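Local coordinates for protein exoribonuclease II, mitochondrial (PDB 6F3H) that probably degrades RNA from the 3' end as the magnesium-dependent exoribonuclease of the mitochondrial RNA degradosome, cleaving one nucleotide at a time, at residues A[405-410]-A[458-463]; A[353-358]-A[463-468]; A[433-438]-A[473-478]. The protein carries 1 engineered substitution. One frame throughout, in Å; residues are numbered along the deposited sequence.

From the N terminus, the chain first meets residues 353-358, the earlier half of contact 2, which closes its long loop when 463-468 comes back to it. Within that loop lies contact 1, joining the active-site loop 405-410 to 458-463. The two share Leu463 and run through one short antiparallel hairpin, strand 461-462 paired with 467-468, where Thr461 O lies 2.8 Å from Val468 N. Contact 3 begins at 433-438, inside both loops, and ends beyond them at 473-478, so it crosses both. Contact 1 ties the RNA-binding loop to the hairpin, contact 2 ties the hairpin turn to the loop ahead of helix 369-378, and contact 3 ties the loop 433-438 to helix 473-479.

Contact 1 (A[405-410]-A[458-463]); sequences AHEIND and AFTTYL. Engineered in segment 405-410: Asn409 (natural residue Asp). With MG (magnesium ion), chain E; nucleotides of chain C.
Thr460 OG1 is held from two directions: it donates a 3.0 Å hydrogen bond to the syn lone pair of Glu407 OE1 and accepts one from the backbone N of Met470. This joins the hairpin to the active-site loop of an RNB domain, the catalytic module of the RNase II family. Glu407 bends at chi2 (117°) as its carboxylate reaches the threonine, a residue whose hydroxyl can both give and take. Between the segments lies nucleotide C6 of chain C, its base over one face of the Tyr462 ring with C2 3.8 Å above the plane near the ring centre, while the methyl CG2 of Thr460 packs on the opposite face near the rim. A flat aromatic suits this place, since stacking ignores the base's polar edge, consistent with tolerance of different bases. Backbone groups read the sugar: O3' accepts from Glu407 N at 2.6 Å and from His406 N, and donates to Glu407 O. His406 ND1 lies 3.3 Å from O2' in an almost straight hydrogen bond, the hydroxyl meeting the imidazole edge in its plane, consistent with ribose recognition. Asn409, engineered in place of Asp, binds OP1 through its backbone N at 2.9 Å, and its ND2 adds a weak bond to the same oxygen. The magnesium ion beside that phosphate has Asp401 and two waters among its ligands, and Asp410 OD1 binds it at 2.3 Å.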
# COMPACT_ATOMS: atom_id res chain seq x y z
N ALA A 405 -3.01 -11.40 17.90
CA ALA A 405 -3.93 -10.75 16.97
C ALA A 405 -4.66 -9.60 17.65
O ALA A 405 -4.80 -9.57 18.87
CB ALA A 405 -4.94 -11.74 16.40
N HIS A 406 -5.11 -8.64 16.84
CA HIS A 406 -5.74 -7.43 17.35
C HIS A 406 -7.23 -7.39 17.06
O HIS A 406 -8.05 -7.32 17.98
CB HIS A 406 -5.08 -6.20 16.73
CG HIS A 406 -3.63 -6.09 17.04
ND1 HIS A 406 -2.67 -6.80 16.36
CD2 HIS A 406 -2.97 -5.37 17.98
CE1 HIS A 406 -1.48 -6.51 16.85
NE2 HIS A 406 -1.64 -5.65 17.83
N GLU A 407 -7.60 -7.44 15.79
CA GLU A 407 -8.99 -7.38 15.37
C GLU A 407 -9.38 -8.75 14.86
O GLU A 407 -8.70 -9.32 14.00
CB GLU A 407 -9.21 -6.35 14.27
CG GLU A 407 -8.93 -4.91 14.66
CD GLU A 407 -7.80 -4.29 13.86
OE1 GLU A 407 -7.94 -3.11 13.46
OE2 GLU A 407 -6.78 -4.98 13.61
N ILE A 408 -10.47 -9.27 15.39
CA ILE A 408 -11.04 -10.54 14.95
C ILE A 408 -12.23 -10.19 14.08
O ILE A 408 -13.28 -9.79 14.60
CB ILE A 408 -11.45 -11.42 16.14
CG1 ILE A 408 -10.47 -11.22 17.29
CG2 ILE A 408 -11.49 -12.88 15.75
CD1 ILE A 408 -9.02 -11.55 16.94
N ASN A 409 -12.09 -10.36 12.75
CA ASN A 409 -13.10 -9.96 11.78
C ASN A 409 -13.95 -11.12 11.29
O ASN A 409 -15.02 -10.88 10.72
CB ASN A 409 -12.43 -9.35 10.51
CG ASN A 409 -11.88 -7.93 10.70
OD1 ASN A 409 -12.63 -6.95 10.69
ND2 ASN A 409 -10.57 -7.82 10.80
N ASP A 410 -13.53 -12.35 11.54
CA ASP A 410 -14.01 -13.54 10.84
C ASP A 410 -14.28 -14.72 11.76
O ASP A 410 -13.52 -14.98 12.69
CB ASP A 410 -12.94 -13.96 9.82
CG ASP A 410 -11.58 -14.26 10.49
OD1 ASP A 410 -11.30 -13.67 11.56
OD2 ASP A 410 -10.74 -14.99 9.94
N ALA A 458 -7.53 5.00 5.78
CA ALA A 458 -8.25 4.01 5.00
C ALA A 458 -7.96 2.55 5.36
O ALA A 458 -8.63 1.68 4.82
CB ALA A 458 -7.93 4.24 3.52
N PHE A 459 -6.97 2.24 6.20
CA PHE A 459 -6.76 0.88 6.66
C PHE A 459 -6.20 0.93 8.06
O PHE A 459 -5.83 1.98 8.58
CB PHE A 459 -5.80 0.07 5.78
CG PHE A 459 -6.15 0.09 4.32
CD1 PHE A 459 -5.98 1.22 3.55
CD2 PHE A 459 -6.71 -1.02 3.72
CE1 PHE A 459 -6.34 1.25 2.22
CE2 PHE A 459 -7.07 -1.00 2.37
CZ PHE A 459 -6.89 0.13 1.63
N THR A 460 -6.13 -0.21 8.69
CA THR A 460 -5.33 -0.27 9.89
C THR A 460 -3.89 -0.36 9.43
O THR A 460 -3.60 -0.90 8.36
CB THR A 460 -5.72 -1.45 10.77
OG1 THR A 460 -6.86 -1.07 11.53
CG2 THR A 460 -4.66 -1.74 11.73
N THR A 461 -3.00 0.30 10.19
CA THR A 461 -1.58 0.36 9.89
C THR A 461 -0.84 -0.68 10.74
O THR A 461 -0.77 -0.56 11.97
CB THR A 461 -1.05 1.76 10.15
OG1 THR A 461 -1.77 2.69 9.33
CG2 THR A 461 0.39 1.82 9.78
N TYR A 462 -0.33 -1.72 10.09
CA TYR A 462 0.34 -2.83 10.76
C TYR A 462 1.82 -2.76 10.42
O TYR A 462 2.20 -2.94 9.26
CB TYR A 462 -0.24 -4.17 10.32
CG TYR A 462 -1.71 -4.44 10.68
CD1 TYR A 462 -2.10 -4.68 11.99
CD2 TYR A 462 -2.69 -4.47 9.70
CE1 TYR A 462 -3.43 -4.93 12.31
CE2 TYR A 462 -4.02 -4.71 10.01
CZ TYR A 462 -4.39 -4.95 11.32
OH TYR A 462 -5.72 -5.19 11.62
N LEU A 463 2.66 -2.49 11.42
CA LEU A 463 4.11 -2.42 11.26
C LEU A 463 4.83 -3.21 12.34
O LEU A 463 4.35 -3.30 13.47
CB LEU A 463 4.57 -0.97 11.32
CG LEU A 463 4.24 -0.12 10.12
CD1 LEU A 463 4.50 1.29 10.52
CD2 LEU A 463 5.13 -0.49 8.96
MG MG E . -9.19 -14.23 12.19
P C C 6 -8.51 -10.84 10.44
OP1 C C 6 -9.53 -10.90 11.49
OP2 C C 6 -8.77 -10.16 9.16
O5' C C 6 -7.26 -10.20 11.17
C5' C C 6 -6.69 -10.87 12.29
C4' C C 6 -5.36 -10.28 12.69
O4' C C 6 -4.33 -10.59 11.71
C3' C C 6 -5.28 -8.77 12.79
O3' C C 6 -5.91 -8.24 13.94
C2' C C 6 -3.79 -8.57 12.79
O2' C C 6 -3.29 -9.03 14.03
C1' C C 6 -3.36 -9.58 11.73
N1 C C 6 -3.22 -8.95 10.39
C2 C C 6 -2.00 -8.30 10.08
O2 C C 6 -1.08 -8.31 10.90
N3 C C 6 -1.77 -7.68 8.91
C4 C C 6 -2.74 -7.67 8.02
N4 C C 6 -2.47 -7.06 6.87
C5 C C 6 -4.00 -8.31 8.28
C6 C C 6 -4.21 -8.92 9.46
P A C 5 -8.71 -12.11 4.92
OP1 A C 5 -10.15 -11.94 5.17
OP2 A C 5 -7.96 -11.01 4.24
O5' A C 5 -8.03 -12.34 6.33
C5' A C 5 -8.48 -13.39 7.15
C4' A C 5 -7.51 -13.73 8.24
O4' A C 5 -6.27 -14.21 7.68
C3' A C 5 -7.09 -12.58 9.14
O3' A C 5 -8.03 -12.32 10.16
C2' A C 5 -5.76 -13.07 9.68
O2' A C 5 -5.97 -14.05 10.69
C1' A C 5 -5.19 -13.75 8.45
N9 A C 5 -4.47 -12.78 7.64
C8 A C 5 -4.92 -12.02 6.58
N7 A C 5 -4.02 -11.20 6.11
C5 A C 5 -2.94 -11.43 6.94
C6 A C 5 -1.66 -10.89 6.97
N6 A C 5 -1.24 -9.95 6.12
N1 A C 5 -0.83 -11.36 7.94
C2 A C 5 -1.26 -12.30 8.79
N3 A C 5 -2.45 -12.90 8.87
C4 A C 5 -3.22 -12.40 7.90
O HOH W 1 -9.61 -15.64 10.89
O HOH W 2 -11.12 -14.19 12.66

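Contact 2 (A[353-358]-A[463-468]); sequences FILGNW and LPDLVV
Leu355 meets the turn 463-468 with both of its methyl groups. CD1 lies 3.9 Å from Asp465 OD2, the two side chains crossing at a slant, and CD2 comes within 4.5 Å of Leu466 CD2. The contact is light, methyl against carboxylate oxygen and methyl against methyl, with no hydrogen bond between the segments. A branched leucine suits the place because one methyl can rest against each of two successive turn residues. With chi1 at -48° its CG stands beside its own backbone N, and the extended chi2 carries the fork out toward the turn. The carboxylate it touches is fixed from outside: Asp465 OD1 accepts from Ser749 OG and Trp753 NE1, while OD2 accepts from Asn352 ND2, just ahead of Phe353. Leu463 N bonds Leu466 O at 2.8 Å, closing a tight hairpin turn with Pro464 and Asp465 at its corners, where proline's fixed phi fits. In 353-358, a short 3-10 turn is made by Gly356 N to Phe353 O and Asn357 N to Ile354 O. Helix 725-761 backs both partners: it supplies Ser749 and Trp753 and packs Phe745 and His748 on Ile354, while helix 293-303 covers Phe353 and strands 461-462 and 467-468 flank the turn.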
# COMPACT_ATOMS: atom_id res chain seq x y z
N PHE A 353 13.42 5.82 13.00
CA PHE A 353 13.08 7.18 12.66
C PHE A 353 12.07 7.27 11.54
O PHE A 353 11.44 8.31 11.37
CB PHE A 353 14.33 7.93 12.23
CG PHE A 353 15.32 8.12 13.32
CD1 PHE A 353 15.09 9.04 14.32
CD2 PHE A 353 16.48 7.38 13.34
CE1 PHE A 353 15.99 9.22 15.32
CE2 PHE A 353 17.39 7.56 14.34
CZ PHE A 353 17.14 8.49 15.33
N ILE A 354 11.94 6.21 10.74
CA ILE A 354 10.89 6.12 9.74
C ILE A 354 9.56 6.46 10.37
O ILE A 354 8.65 6.98 9.71
CB ILE A 354 10.89 4.69 9.16
CG1 ILE A 354 12.30 4.34 8.70
CG2 ILE A 354 9.90 4.56 8.04
CD1 ILE A 354 12.46 2.90 8.31
N LEU A 355 9.42 6.19 11.66
CA LEU A 355 8.18 6.48 12.34
C LEU A 355 7.89 7.97 12.37
O LEU A 355 6.75 8.36 12.60
CB LEU A 355 8.26 5.93 13.75
CG LEU A 355 8.77 4.49 13.65
CD1 LEU A 355 8.94 3.86 15.01
CD2 LEU A 355 7.82 3.67 12.79
N GLY A 356 8.89 8.79 12.15
CA GLY A 356 8.68 10.21 12.03
C GLY A 356 8.12 10.68 10.71
O GLY A 356 7.88 11.88 10.54
N ASN A 357 7.93 9.79 9.75
CA ASN A 357 7.60 10.23 8.41
C ASN A 357 6.18 10.80 8.37
O ASN A 357 5.24 10.22 8.93
CB ASN A 357 7.79 9.07 7.45
CG ASN A 357 7.62 9.50 6.04
OD1 ASN A 357 6.56 9.98 5.67
ND2 ASN A 357 8.67 9.37 5.23
N TRP A 358 6.03 11.93 7.66
CA TRP A 358 4.76 12.66 7.69
C TRP A 358 3.69 11.93 6.91
O TRP A 358 2.51 12.03 7.24
CB TRP A 358 4.94 14.06 7.12
CG TRP A 358 5.86 14.94 7.92
CD1 TRP A 358 6.08 14.87 9.26
CD2 TRP A 358 6.67 16.03 7.44
NE1 TRP A 358 6.98 15.84 9.65
CE2 TRP A 358 7.36 16.56 8.55
CE3 TRP A 358 6.88 16.60 6.19
CZ2 TRP A 358 8.24 17.64 8.44
CZ3 TRP A 358 7.76 17.67 6.08
CH2 TRP A 358 8.42 18.18 7.20
N LEU A 463 2.66 -2.49 11.42
CA LEU A 463 4.11 -2.42 11.26
C LEU A 463 4.83 -3.21 12.34
O LEU A 463 4.35 -3.30 13.47
CB LEU A 463 4.57 -0.97 11.32
CG LEU A 463 4.24 -0.12 10.12
CD1 LEU A 463 4.50 1.29 10.52
CD2 LEU A 463 5.13 -0.49 8.96
N PRO A 464 6.01 -3.77 12.03
CA PRO A 464 6.78 -4.51 13.06
C PRO A 464 6.96 -3.72 14.33
O PRO A 464 7.12 -4.31 15.41
CB PRO A 464 8.13 -4.76 12.38
CG PRO A 464 7.84 -4.72 10.95
CD PRO A 464 6.76 -3.69 10.77
N ASP A 465 6.98 -2.40 14.21
CA ASP A 465 7.14 -1.53 15.36
C ASP A 465 5.84 -1.37 16.12
O ASP A 465 5.84 -1.32 17.35
CB ASP A 465 7.67 -0.18 14.91
CG ASP A 465 9.00 -0.28 14.17
OD1 ASP A 465 8.99 -0.82 13.05
OD2 ASP A 465 10.05 0.18 14.71
N LEU A 466 4.72 -1.24 15.42
CA LEU A 466 3.50 -0.78 16.07
C LEU A 466 2.29 -1.06 15.18
O LEU A 466 2.42 -1.51 14.04
CB LEU A 466 3.58 0.71 16.37
CG LEU A 466 3.08 1.52 15.18
CD1 LEU A 466 2.71 2.92 15.60
CD2 LEU A 466 4.11 1.55 14.05
N VAL A 467 1.11 -0.76 15.72
CA VAL A 467 -0.14 -0.87 14.98
C VAL A 467 -1.01 0.37 15.23
O VAL A 467 -1.08 0.86 16.35
CB VAL A 467 -0.89 -2.16 15.37
CG1 VAL A 467 -2.09 -2.36 14.47
CG2 VAL A 467 0.07 -3.38 15.32
N VAL A 468 -1.64 0.89 14.18
CA VAL A 468 -2.58 2.00 14.29
C VAL A 468 -3.93 1.60 13.73
O VAL A 468 -4.13 1.62 12.51
CB VAL A 468 -2.06 3.26 13.59
CG1 VAL A 468 -2.97 4.40 13.85
CG2 VAL A 468 -0.70 3.61 14.12

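Contact 3 (A[433-438]-A[473-478]); sequences GLFPES and KSFCNR
Phe435 and Phe475 bring their rings together where the loop 433-438 meets helix 473-479. The ring planes are 30° apart and the centroids 5.2 Å, but the rings are so far offset that little of one lies over the other, and contact falls on CE1 and CZ of Phe435 and CD2 and CE2 of Phe475. Both side chains set CG beside the backbone N, with chi1 of -61° for Phe435 and -70° for Phe475. From that start the Phe435 ring reaches the helix although its CB does not point at it. Leu434 packs alongside, its CG likewise next to the backbone N. Its CB lies 3.9 Å from Phe475 CD2, while its CD2 rests on the aliphatic part of Arg478, 3.6 Å from both CG and CD. Arginine works here because its aliphatic stem and charged tip do different jobs: extended from CG to NE, with CG anti to the backbone N, it lays methylenes on leucine and sends NH2 on to a salt bridge with Glu489. Ser438 steadies the loop, for Phe435 O accepts both its backbone N at 2.9 Å and its OG, the latter approaching the carbonyl almost head-on. At the helix, Ser474 OG lies in the plane of the Phe475 ring at its edge and is hydrogen-bonded with Ala379 O. Around this apolar cluster, Pro381 packs on Leu434 and Phe475, Val450 of helix 449-456 touches both phenylalanines, and Leu451 of that helix reaches Phe435, while helix 473-479 lies against Leu434 and Phe435.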
# COMPACT_ATOMS: atom_id res chain seq x y z
N GLY A 433 -22.39 -1.46 12.02
CA GLY A 433 -23.56 -1.23 12.85
C GLY A 433 -23.42 -0.13 13.89
O GLY A 433 -24.42 0.46 14.29
N LEU A 434 -22.20 0.17 14.33
CA LEU A 434 -22.06 1.10 15.45
C LEU A 434 -22.28 2.55 15.07
O LEU A 434 -22.17 3.44 15.93
CB LEU A 434 -20.70 0.92 16.14
CG LEU A 434 -20.42 -0.53 16.57
CD1 LEU A 434 -19.57 -1.19 15.57
CD2 LEU A 434 -19.74 -0.66 17.91
N PHE A 435 -22.64 2.82 13.81
CA PHE A 435 -22.76 4.16 13.29
C PHE A 435 -24.16 4.46 12.77
O PHE A 435 -24.72 3.66 12.01
CB PHE A 435 -21.76 4.38 12.14
CG PHE A 435 -20.34 4.22 12.56
CD1 PHE A 435 -19.74 5.15 13.39
CD2 PHE A 435 -19.60 3.16 12.10
CE1 PHE A 435 -18.42 5.00 13.78
CE2 PHE A 435 -18.27 3.01 12.49
CZ PHE A 435 -17.69 3.93 13.33
N PRO A 436 -24.69 5.64 13.07
CA PRO A 436 -26.01 6.03 12.53
C PRO A 436 -26.12 5.90 11.03
O PRO A 436 -27.22 5.72 10.51
CB PRO A 436 -26.14 7.48 13.00
CG PRO A 436 -25.39 7.50 14.30
CD PRO A 436 -24.20 6.60 14.08
N GLU A 437 -25.00 5.98 10.31
CA GLU A 437 -25.08 5.91 8.86
C GLU A 437 -25.54 4.55 8.37
O GLU A 437 -25.91 4.44 7.20
CB GLU A 437 -23.73 6.25 8.23
CG GLU A 437 -23.44 7.75 8.11
CD GLU A 437 -22.87 8.39 9.37
OE1 GLU A 437 -22.63 9.62 9.37
OE2 GLU A 437 -22.70 7.67 10.38
N SER A 438 -25.48 3.51 9.21
CA SER A 438 -25.90 2.19 8.76
C SER A 438 -27.37 2.16 8.39
O SER A 438 -27.77 1.40 7.50
CB SER A 438 -25.63 1.17 9.86
OG SER A 438 -25.98 1.69 11.12
N LYS A 473 -10.45 2.18 19.86
CA LYS A 473 -10.37 0.99 20.70
C LYS A 473 -11.75 0.58 21.16
O LYS A 473 -12.09 -0.60 21.15
CB LYS A 473 -9.48 1.22 21.92
N SER A 474 -12.57 1.56 21.57
CA SER A 474 -13.89 1.24 22.10
C SER A 474 -14.71 0.46 21.10
O SER A 474 -15.31 -0.57 21.43
CB SER A 474 -14.61 2.52 22.48
OG SER A 474 -15.01 3.20 21.32
N PHE A 475 -14.76 0.93 19.86
CA PHE A 475 -15.52 0.25 18.83
C PHE A 475 -14.95 -1.13 18.52
O PHE A 475 -15.69 -2.02 18.08
CB PHE A 475 -15.52 1.08 17.55
CG PHE A 475 -16.32 2.36 17.64
CD1 PHE A 475 -16.12 3.25 18.68
CD2 PHE A 475 -17.22 2.69 16.66
CE1 PHE A 475 -16.84 4.41 18.76
CE2 PHE A 475 -17.95 3.85 16.73
CZ PHE A 475 -17.76 4.72 17.77
N CYS A 476 -13.65 -1.31 18.73
CA CYS A 476 -13.05 -2.60 18.41
C CYS A 476 -13.44 -3.66 19.43
O CYS A 476 -13.72 -4.81 19.06
CB CYS A 476 -11.52 -2.46 18.33
SG CYS A 476 -10.84 -1.58 16.86
N ASN A 477 -13.46 -3.30 20.71
CA ASN A 477 -13.85 -4.23 21.75
C ASN A 477 -15.27 -4.71 21.54
O ASN A 477 -15.57 -5.90 21.71
CB ASN A 477 -13.70 -3.55 23.10
CG ASN A 477 -12.28 -3.59 23.59
OD1 ASN A 477 -11.55 -4.54 23.30
ND2 ASN A 477 -11.87 -2.54 24.29
N ARG A 478 -16.17 -3.80 21.15
CA ARG A 478 -17.56 -4.16 20.96
C ARG A 478 -17.74 -5.03 19.74
O ARG A 478 -18.39 -6.07 19.79
CB ARG A 478 -18.45 -2.93 20.83
CG ARG A 478 -19.80 -3.32 20.29
CD ARG A 478 -20.93 -2.44 20.75
NE ARG A 478 -22.19 -3.06 20.34
CZ ARG A 478 -23.28 -3.17 21.11
NH1 ARG A 478 -23.26 -2.70 22.36
NH2 ARG A 478 -24.37 -3.75 20.63